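PDB 7D6V: succinate dehydrogenase subunit A, which probably oxidises succinate to fumarate with its bound FAD and hands the electrons through the iron-sulfur subunit toward quinone. Local coordinates for residues Y190-G195 with R528-G533; N480-H485 with W534-D539; A470-K475 with V522-G527. All coordinates share one frame; numbering follows the deposited sequence.

Contact 1 of 3, residues Y190-G195 with R528-G533; sequences YYRETG and RVFNPG
Chi1 sets Phe530 CG anti to its backbone N (-176°), and the bend at chi3 (80°) places Arg192 NE near the phenyl ring, where the guanidinium meets it. Ring atom CE1 of Phe530 lies over the centre of the guanidinium face, 3.3 Å from Arg192 CZ, and the two planes are inclined by 50°, so this is a tilted approach and not a parallel stack. Lower down the same pair, Phe530 CD1 is 3.9 Å from Arg192 CB. A long side chain with a flat end suits Arg192: its methylene foot and planar head can both pack on one aromatic ring, while NH1 also makes a long, weak ion pair with Glu171 OE1. Arg192 to Gly195 form the turn of a beta hairpin, joining strand 184-191 to the antiparallel strand 197-200, and the Gly195 N to Tyr191 O bond of 2.8 Å closes it. Gly195 has a positive phi, which glycine adopts easily. Gly195 O takes two somewhat bent bonds from Arg528, from NH1 at 2.9 Å and from NE at 3.0 Å. This is a side-on grip: the oxygen lies in the guanidinium plane, while both nitrogens reach it from the same face of the carbonyl plane. The exposed Val529 rests CG1 3.5 Å from Glu193 O. Residues 528-533 lead into helix 532-556, with Asn531 at the N-cap, its OD1 accepting a weak bond from Gly533 N. The iron-sulfur subunit lies against this junction, its Met98 packing on Glu193 and its Ala49 on Phe530.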
loop_
_atom_site.group_PDB
_atom_site.type_symbol
_atom_site.label_atom_id
_atom_site.label_comp_id
_atom_site.label_asym_id
_atom_site.label_seq_id
_atom_site.Cartn_x
_atom_site.Cartn_y
_atom_site.Cartn_z
ATOM N N TYR A 190 -2.722 20.845 -17.229
ATOM C CA TYR A 190 -3.277 21.660 -16.161
ATOM C C TYR A 190 -2.952 21.033 -14.816
ATOM O O TYR A 190 -2.747 19.822 -14.707
ATOM C CB TYR A 190 -4.800 21.826 -16.304
ATOM C CG TYR A 190 -5.569 20.529 -16.218
ATOM C CD1 TYR A 190 -5.837 19.785 -17.354
ATOM C CD2 TYR A 190 -6.027 20.047 -15.000
ATOM C CE1 TYR A 190 -6.533 18.601 -17.280
ATOM C CE2 TYR A 190 -6.719 18.863 -14.917
ATOM C CZ TYR A 190 -6.973 18.145 -16.061
ATOM O OH TYR A 190 -7.667 16.962 -15.989
ATOM N N TYR A 191 -2.916 21.877 -13.792
ATOM C CA TYR A 191 -2.816 21.413 -12.417
ATOM C C TYR A 191 -4.199 21.029 -11.916
ATOM O O TYR A 191 -5.154 21.793 -12.068
ATOM C CB TYR A 191 -2.224 22.500 -11.525
ATOM C CG TYR A 191 -0.758 22.773 -11.748
ATOM C CD1 TYR A 191 -0.337 23.953 -12.339
ATOM C CD2 TYR A 191 0.204 21.863 -11.346
ATOM C CE1 TYR A 191 0.997 24.212 -12.538
ATOM C CE2 TYR A 191 1.542 22.113 -11.540
ATOM C CZ TYR A 191 1.932 23.290 -12.135
ATOM O OH TYR A 191 3.267 23.546 -12.330
ATOM N N ARG A 192 -4.308 19.841 -11.321
ATOM C CA ARG A 192 -5.596 19.422 -10.783
ATOM C C ARG A 192 -6.047 20.340 -9.658
ATOM O O ARG A 192 -7.220 20.715 -9.591
ATOM C CB ARG A 192 -5.527 17.977 -10.293
ATOM C CG ARG A 192 -5.376 16.946 -11.385
ATOM C CD ARG A 192 -5.614 15.556 -10.833
ATOM N NE ARG A 192 -7.036 15.265 -10.701
ATOM C CZ ARG A 192 -7.540 14.347 -9.885
ATOM N NH1 ARG A 192 -6.737 13.626 -9.119
ATOM N NH2 ARG A 192 -8.848 14.153 -9.833
ATOM N N GLU A 193 -5.123 20.738 -8.783
ATOM C CA GLU A 193 -5.495 21.485 -7.585
ATOM C C GLU A 193 -6.114 22.835 -7.930
ATOM O O GLU A 193 -7.133 23.229 -7.353
ATOM C CB GLU A 193 -4.271 21.673 -6.692
ATOM C CG GLU A 193 -4.428 22.769 -5.657
ATOM C CD GLU A 193 -3.121 23.128 -4.988
ATOM O OE1 GLU A 193 -2.070 22.626 -5.435
ATOM O OE2 GLU A 193 -3.146 23.906 -4.013
ATOM N N THR A 194 -5.514 23.561 -8.872
ATOM C CA THR A 194 -5.926 24.926 -9.159
ATOM C C THR A 194 -6.601 25.102 -10.509
ATOM O O THR A 194 -7.270 26.118 -10.714
ATOM C CB THR A 194 -4.718 25.872 -9.091
ATOM O OG1 THR A 194 -3.660 25.358 -9.905
ATOM C CG2 THR A 194 -4.227 26.002 -7.664
ATOM N N GLY A 195 -6.447 24.152 -11.426
ATOM C CA GLY A 195 -6.981 24.313 -12.760
ATOM C C GLY A 195 -6.184 25.232 -13.654
ATOM O O GLY A 195 -6.682 25.622 -14.715
ATOM N N ARG A 528 -12.819 25.691 -11.851
ATOM C CA ARG A 528 -11.617 24.977 -12.252
ATOM C C ARG A 528 -10.821 24.437 -11.074
ATOM O O ARG A 528 -9.772 23.823 -11.286
ATOM C CB ARG A 528 -10.727 25.885 -13.107
ATOM C CG ARG A 528 -11.102 25.897 -14.573
ATOM C CD ARG A 528 -10.620 27.152 -15.262
ATOM N NE ARG A 528 -9.170 27.164 -15.422
ATOM C CZ ARG A 528 -8.506 28.069 -16.132
ATOM N NH1 ARG A 528 -7.188 28.009 -16.221
ATOM N NH2 ARG A 528 -9.165 29.033 -16.755
ATOM N N VAL A 529 -11.289 24.630 -9.845
ATOM C CA VAL A 529 -10.538 24.225 -8.663
ATOM C C VAL A 529 -10.868 22.761 -8.389
ATOM O O VAL A 529 -11.903 22.436 -7.806
ATOM C CB VAL A 529 -10.843 25.122 -7.464
ATOM C CG1 VAL A 529 -10.157 24.595 -6.213
ATOM C CG2 VAL A 529 -10.411 26.541 -7.755
ATOM N N PHE A 530 -9.964 21.887 -8.818
ATOM C CA PHE A 530 -9.999 20.432 -8.645
ATOM C C PHE A 530 -11.414 19.902 -8.892
ATOM O O PHE A 530 -12.097 19.406 -7.999
ATOM C CB PHE A 530 -9.472 20.026 -7.265
ATOM C CG PHE A 530 -9.396 18.538 -7.058
ATOM C CD1 PHE A 530 -8.369 17.824 -7.647
ATOM C CD2 PHE A 530 -10.333 17.849 -6.329
ATOM C CE1 PHE A 530 -8.265 16.468 -7.483
ATOM C CE2 PHE A 530 -10.240 16.482 -6.178
ATOM C CZ PHE A 530 -9.203 15.795 -6.753
ATOM N N ASN A 531 -11.869 20.078 -10.133
ATOM C CA ASN A 531 -13.223 19.739 -10.547
ATOM C C ASN A 531 -13.215 18.395 -11.267
ATOM O O ASN A 531 -12.891 18.341 -12.463
ATOM C CB ASN A 531 -13.783 20.835 -11.456
ATOM C CG ASN A 531 -15.269 20.702 -11.687
ATOM O OD1 ASN A 531 -15.866 19.674 -11.390
ATOM N ND2 ASN A 531 -15.873 21.744 -12.238
ATOM N N PRO A 532 -13.559 17.290 -10.600
ATOM C CA PRO A 532 -13.461 15.976 -11.257
ATOM C C PRO A 532 -14.437 15.774 -12.404
ATOM O O PRO A 532 -14.172 14.927 -13.264
ATOM C CB PRO A 532 -13.731 14.987 -10.117
ATOM C CG PRO A 532 -14.412 15.774 -9.073
ATOM C CD PRO A 532 -13.951 17.180 -9.187
ATOM N N GLY A 533 -15.548 16.510 -12.456
ATOM C CA GLY A 533 -16.411 16.430 -13.623
ATOM C C GLY A 533 -15.743 16.996 -14.861
ATOM O O GLY A 533 -15.843 16.428 -15.951
#

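Contact 2 of 3, residues N480-H485 with W534-D539; sequences NPYTLH and WHLAID
Leu536 reaches out from helix 532-556 and forks between two rings of helix 481-495, one methyl for each. With CG anti to the backbone N (chi1 -175°), the fork is carried toward helix 481-495. CD2 sits over one face of the Tyr482 ring, displaced toward the rim, with 3.6 Å to Tyr482 CD1; measured to the ring centroid this CH-pi contact is 3.9 Å. CD1 approaches the His485 imidazole off-centre, 3.8 Å from its ND1, and the side chains of His485 and Leu536 cross at about a right angle. A branched aliphatic residue suits this place because it can meet two differently turned rings at once. Beside it, Pro481 CG packs 4.2 Å from Ala537 CB, a compact pair where the CA atoms of the two segments come closest. Proline fits the first turn of a helix, where no amide hydrogen is needed, and Asn480 just before it is the N-cap, OD1 accepting a weak bond from Tyr482 N. No hydrogen bond crosses between the segments; the polar ends of both rings have other partners, Tyr482 OH bonding Pro46 O of the iron-sulfur subunit and His485 NE2 bonding Lys214 O. The axes of 481-485 and 534-539 approach to 9.5 Å, their directions 40° apart. Leu484 packs on Leu515 and Arg518 of helix 502-518, while Met540 and Met543 of helix 532-556 extend the packing around His485.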
loop_
_atom_site.group_PDB
_atom_site.type_symbol
_atom_site.label_atom_id
_atom_site.label_comp_id
_atom_site.label_asym_id
_atom_site.label_seq_id
_atom_site.Cartn_x
_atom_site.Cartn_y
_atom_site.Cartn_z
ATOM N N ASN A 480 -24.265 15.260 -19.446
ATOM C CA ASN A 480 -23.518 14.998 -18.223
ATOM C C ASN A 480 -22.326 14.096 -18.527
ATOM O O ASN A 480 -22.494 13.059 -19.176
ATOM C CB ASN A 480 -24.418 14.347 -17.179
ATOM C CG ASN A 480 -23.840 14.419 -15.784
ATOM O OD1 ASN A 480 -23.105 13.534 -15.360
ATOM N ND2 ASN A 480 -24.174 15.478 -15.062
ATOM N N PRO A 481 -21.113 14.464 -18.101
ATOM C CA PRO A 481 -19.954 13.593 -18.368
ATOM C C PRO A 481 -20.089 12.199 -17.783
ATOM O O PRO A 481 -19.666 11.222 -18.413
ATOM C CB PRO A 481 -18.786 14.360 -17.730
ATOM C CG PRO A 481 -19.266 15.752 -17.566
ATOM C CD PRO A 481 -20.739 15.684 -17.371
ATOM N N TYR A 482 -20.666 12.081 -16.586
ATOM C CA TYR A 482 -20.792 10.780 -15.940
ATOM C C TYR A 482 -21.735 9.867 -16.711
ATOM O O TYR A 482 -21.465 8.669 -16.861
ATOM C CB TYR A 482 -21.271 10.963 -14.500
ATOM C CG TYR A 482 -20.294 11.708 -13.620
ATOM C CD1 TYR A 482 -19.322 11.030 -12.903
ATOM C CD2 TYR A 482 -20.342 13.088 -13.507
ATOM C CE1 TYR A 482 -18.428 11.702 -12.099
ATOM C CE2 TYR A 482 -19.450 13.769 -12.706
ATOM C CZ TYR A 482 -18.496 13.071 -12.005
ATOM O OH TYR A 482 -17.606 13.742 -11.205
ATOM N N THR A 483 -22.841 10.417 -17.213
ATOM C CA THR A 483 -23.779 9.630 -18.006
ATOM C C THR A 483 -23.127 9.121 -19.285
ATOM O O THR A 483 -23.269 7.945 -19.646
ATOM C CB THR A 483 -25.016 10.473 -18.320
ATOM O OG1 THR A 483 -25.752 10.705 -17.115
ATOM C CG2 THR A 483 -25.911 9.773 -19.327
ATOM N N LEU A 484 -22.392 9.993 -19.979
ATOM C CA LEU A 484 -21.707 9.586 -21.201
ATOM C C LEU A 484 -20.664 8.516 -20.912
ATOM O O LEU A 484 -20.526 7.548 -21.671
ATOM C CB LEU A 484 -21.049 10.797 -21.860
ATOM C CG LEU A 484 -21.898 11.735 -22.718
ATOM C CD1 LEU A 484 -21.141 13.023 -22.980
ATOM C CD2 LEU A 484 -22.297 11.089 -24.021
ATOM N N HIS A 485 -19.913 8.680 -19.820
ATOM C CA HIS A 485 -18.905 7.693 -19.458
ATOM C C HIS A 485 -19.538 6.339 -19.169
ATOM O O HIS A 485 -19.026 5.300 -19.603
ATOM C CB HIS A 485 -18.106 8.181 -18.252
ATOM C CG HIS A 485 -16.993 7.265 -17.856
ATOM N ND1 HIS A 485 -16.565 7.134 -16.553
ATOM C CD2 HIS A 485 -16.216 6.437 -18.592
ATOM C CE1 HIS A 485 -15.573 6.264 -16.503
ATOM N NE2 HIS A 485 -15.342 5.827 -17.728
ATOM N N TRP A 534 -15.034 18.112 -14.699
ATOM C CA TRP A 534 -14.241 18.673 -15.786
ATOM C C TRP A 534 -13.141 17.709 -16.215
ATOM O O TRP A 534 -12.888 17.531 -17.414
ATOM C CB TRP A 534 -13.666 20.015 -15.333
ATOM C CG TRP A 534 -12.761 20.696 -16.301
ATOM C CD1 TRP A 534 -12.932 20.810 -17.644
ATOM C CD2 TRP A 534 -11.548 21.387 -15.989
ATOM N NE1 TRP A 534 -11.895 21.519 -18.193
ATOM C CE2 TRP A 534 -11.031 21.885 -17.196
ATOM C CE3 TRP A 534 -10.848 21.629 -14.804
ATOM C CZ2 TRP A 534 -9.844 22.610 -17.257
ATOM C CZ3 TRP A 534 -9.668 22.347 -14.868
ATOM C CH2 TRP A 534 -9.180 22.830 -16.084
ATOM N N HIS A 535 -12.484 17.068 -15.247
ATOM C CA HIS A 535 -11.434 16.107 -15.562
ATOM C C HIS A 535 -11.987 14.918 -16.336
ATOM O O HIS A 535 -11.358 14.436 -17.285
ATOM C CB HIS A 535 -10.754 15.643 -14.275
ATOM C CG HIS A 535 -10.251 16.763 -13.418
ATOM N ND1 HIS A 535 -9.961 16.603 -12.081
ATOM C CD2 HIS A 535 -9.987 18.058 -13.707
ATOM C CE1 HIS A 535 -9.542 17.753 -11.583
ATOM N NE2 HIS A 535 -9.547 18.650 -12.550
ATOM N N LEU A 536 -13.161 14.425 -15.939
ATOM C CA LEU A 536 -13.793 13.330 -16.665
ATOM C C LEU A 536 -14.177 13.754 -18.077
ATOM O O LEU A 536 -14.016 12.983 -19.031
ATOM C CB LEU A 536 -15.018 12.836 -15.897
ATOM C CG LEU A 536 -15.735 11.610 -16.457
ATOM C CD1 LEU A 536 -14.760 10.464 -16.646
ATOM C CD2 LEU A 536 -16.872 11.206 -15.549
ATOM N N ALA A 537 -14.693 14.975 -18.227
ATOM C CA ALA A 537 -15.032 15.478 -19.553
ATOM C C ALA A 537 -13.800 15.557 -20.442
ATOM O O ALA A 537 -13.883 15.319 -21.652
ATOM C CB ALA A 537 -15.697 16.847 -19.440
ATOM N N ILE A 538 -12.650 15.901 -19.865
ATOM C CA ILE A 538 -11.420 15.937 -20.651
ATOM C C ILE A 538 -10.969 14.525 -21.018
ATOM O O ILE A 538 -10.576 14.266 -22.159
ATOM C CB ILE A 538 -10.324 16.708 -19.894
ATOM C CG1 ILE A 538 -10.714 18.175 -19.747
ATOM C CG2 ILE A 538 -8.994 16.597 -20.616
ATOM C CD1 ILE A 538 -9.886 18.915 -18.728
ATOM N N ASP A 539 -11.019 13.593 -20.060
ATOM C CA ASP A 539 -10.599 12.215 -20.316
ATOM C C ASP A 539 -11.487 11.500 -21.328
ATOM O O ASP A 539 -11.035 10.538 -21.967
ATOM C CB ASP A 539 -10.589 11.413 -19.014
ATOM C CG ASP A 539 -9.543 11.896 -18.035
ATOM O OD1 ASP A 539 -8.425 12.242 -18.472
ATOM O OD2 ASP A 539 -9.834 11.913 -16.820
#

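Contact 3 of 3, residues A470-K475 with V522-G527; sequences APFEPK and VTVEGG
Pro471 O accepts the backbone N-H of Val524 at 2.8 Å, the donor lying nearly along the C=O axis, and this bond ties the two loops together. A second bond follows along the chain: the Thr523 hydroxyl OG1 gives to Pro474 O at 3.0 Å, from above the carbonyl plane. Threonine suits the spot because its hydroxyl, set beside the backbone N, can make this bond while the CG2 methyl packs 3.6 Å from Glu473 O. Lys475 extends alongside Val522, pointing the same way, and its NZ makes a weak bond to Val522 O (3.3 Å). The apolar part is shared by Val524, Pro471 and Phe472: Val524 CG1, anti to the backbone N (chi1 167°), lies 3.6 Å from Phe472 CE2, and Val524 CG2 packs 3.8 Å from Pro471 CB. The far end of the Phe472 ring meets the backbone oxygens of Gly526 and Gly527. At the backbone angles of Gly526 (phi 119°) a CB would jam against Glu525 O. Residues 470-475 open with a 3-10 turn after helix 458-469; 522-527 belong to the loop between helix 502-518 and helix 532-556, whose Trp534 packs on Pro471, Phe472 and Val524, with Ala537 against Val522 and Val524.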
loop_
_atom_site.group_PDB
_atom_site.type_symbol
_atom_site.label_atom_id
_atom_site.label_comp_id
_atom_site.label_asym_id
_atom_site.label_seq_id
_atom_site.Cartn_x
_atom_site.Cartn_y
_atom_site.Cartn_z
ATOM N N ALA A 470 -13.484 24.358 -23.416
ATOM C CA ALA A 470 -14.774 24.224 -24.090
ATOM C C ALA A 470 -15.891 23.635 -23.228
ATOM O O ALA A 470 -17.029 24.123 -23.338
ATOM C CB ALA A 470 -14.595 23.404 -25.374
ATOM N N PRO A 471 -15.674 22.609 -22.394
ATOM C CA PRO A 471 -16.798 22.041 -21.631
ATOM C C PRO A 471 -17.433 22.977 -20.611
ATOM O O PRO A 471 -18.373 22.557 -19.931
ATOM C CB PRO A 471 -16.168 20.827 -20.926
ATOM C CG PRO A 471 -14.706 21.000 -21.058
ATOM C CD PRO A 471 -14.500 21.725 -22.332
ATOM N N PHE A 472 -16.974 24.219 -20.466
ATOM C CA PHE A 472 -17.571 25.140 -19.507
ATOM C C PHE A 472 -18.621 26.059 -20.118
ATOM O O PHE A 472 -19.289 26.783 -19.374
ATOM C CB PHE A 472 -16.488 25.989 -18.831
ATOM C CG PHE A 472 -15.777 25.287 -17.712
ATOM C CD1 PHE A 472 -14.418 25.037 -17.784
ATOM C CD2 PHE A 472 -16.466 24.880 -16.587
ATOM C CE1 PHE A 472 -13.764 24.395 -16.755
ATOM C CE2 PHE A 472 -15.816 24.236 -15.558
ATOM C CZ PHE A 472 -14.464 23.993 -15.641
ATOM N N GLU A 473 -18.786 26.052 -21.433
ATOM C CA GLU A 473 -19.812 26.873 -22.053
ATOM C C GLU A 473 -21.175 26.182 -21.971
ATOM O O GLU A 473 -21.248 24.955 -21.864
ATOM C CB GLU A 473 -19.454 27.163 -23.506
ATOM C CG GLU A 473 -17.974 27.396 -23.733
ATOM C CD GLU A 473 -17.509 28.743 -23.210
ATOM O OE1 GLU A 473 -18.190 29.755 -23.476
ATOM O OE2 GLU A 473 -16.462 28.789 -22.530
ATOM N N PRO A 474 -22.270 26.955 -22.007
ATOM C CA PRO A 474 -23.598 26.363 -21.752
ATOM C C PRO A 474 -23.942 25.147 -22.599
ATOM O O PRO A 474 -24.461 24.162 -22.057
ATOM C CB PRO A 474 -24.538 27.538 -22.038
ATOM C CG PRO A 474 -23.755 28.727 -21.643
ATOM C CD PRO A 474 -22.319 28.428 -21.998
ATOM N N LYS A 475 -23.675 25.182 -23.907
ATOM C CA LYS A 475 -23.831 24.013 -24.775
ATOM C C LYS A 475 -25.255 23.454 -24.695
ATOM O O LYS A 475 -25.500 22.387 -24.129
ATOM C CB LYS A 475 -22.800 22.930 -24.441
ATOM C CG LYS A 475 -21.509 23.038 -25.224
ATOM C CD LYS A 475 -20.401 22.253 -24.559
ATOM C CE LYS A 475 -19.107 22.350 -25.349
ATOM N NZ LYS A 475 -18.175 21.230 -25.039
ATOM N N VAL A 522 -21.129 18.221 -24.132
ATOM C CA VAL A 522 -20.861 17.951 -22.725
ATOM C C VAL A 522 -20.670 19.268 -21.983
ATOM O O VAL A 522 -19.849 20.108 -22.366
ATOM C CB VAL A 522 -19.654 17.014 -22.563
ATOM C CG1 VAL A 522 -18.387 17.624 -23.142
ATOM C CG2 VAL A 522 -19.451 16.669 -21.103
ATOM N N THR A 523 -21.452 19.464 -20.927
ATOM C CA THR A 523 -21.406 20.675 -20.122
ATOM C C THR A 523 -20.938 20.322 -18.719
ATOM O O THR A 523 -21.407 19.341 -18.133
ATOM C CB THR A 523 -22.774 21.357 -20.069
ATOM O OG1 THR A 523 -23.280 21.526 -21.397
ATOM C CG2 THR A 523 -22.662 22.715 -19.404
ATOM N N VAL A 524 -20.019 21.118 -18.186
ATOM C CA VAL A 524 -19.454 20.906 -16.860
ATOM C C VAL A 524 -19.921 22.040 -15.961
ATOM O O VAL A 524 -19.826 23.216 -16.331
ATOM C CB VAL A 524 -17.919 20.829 -16.909
ATOM C CG1 VAL A 524 -17.333 20.937 -15.522
ATOM C CG2 VAL A 524 -17.481 19.538 -17.567
ATOM N N GLU A 525 -20.435 21.686 -14.787
ATOM C CA GLU A 525 -20.921 22.653 -13.815
ATOM C C GLU A 525 -19.856 22.884 -12.751
ATOM O O GLU A 525 -19.272 21.928 -12.235
ATOM C CB GLU A 525 -22.219 22.170 -13.166
ATOM C CG GLU A 525 -23.091 21.309 -14.065
ATOM C CD GLU A 525 -23.638 22.071 -15.257
ATOM O OE1 GLU A 525 -23.845 23.298 -15.137
ATOM O OE2 GLU A 525 -23.865 21.443 -16.312
ATOM N N GLY A 526 -19.606 24.149 -12.431
ATOM C CA GLY A 526 -18.640 24.484 -11.404
ATOM C C GLY A 526 -17.484 25.315 -11.919
ATOM O O GLY A 526 -17.597 25.975 -12.954
ATOM N N GLY A 527 -16.365 25.292 -11.202
ATOM C CA GLY A 527 -15.202 26.052 -11.610
ATOM C C GLY A 527 -14.034 25.177 -12.009
ATOM O O GLY A 527 -14.224 24.043 -12.453
#

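How the contacts relate
All three contacts are partly buried and lie on one side of the chain's centre, around the start of helix 532-556. Contact 2 uses the helix face directly; contact 1 is made by the residues leading into it, and contact 3 is carried by loops that rest against it. Contact 3 is the most outlying, with several exposed residues, and contact 2 lies nearest the centre. Contacts 1 and 3 combine hydrogen bonds with side-chain packing, whereas contact 2 has packing alone. Contact 1 alone joins the hairpin of the FAD-binding region to the C-terminal region. Trp534 links the neighbourhoods by meeting Phe472 and Tyr190, and His535 by meeting Tyr190 and Arg192.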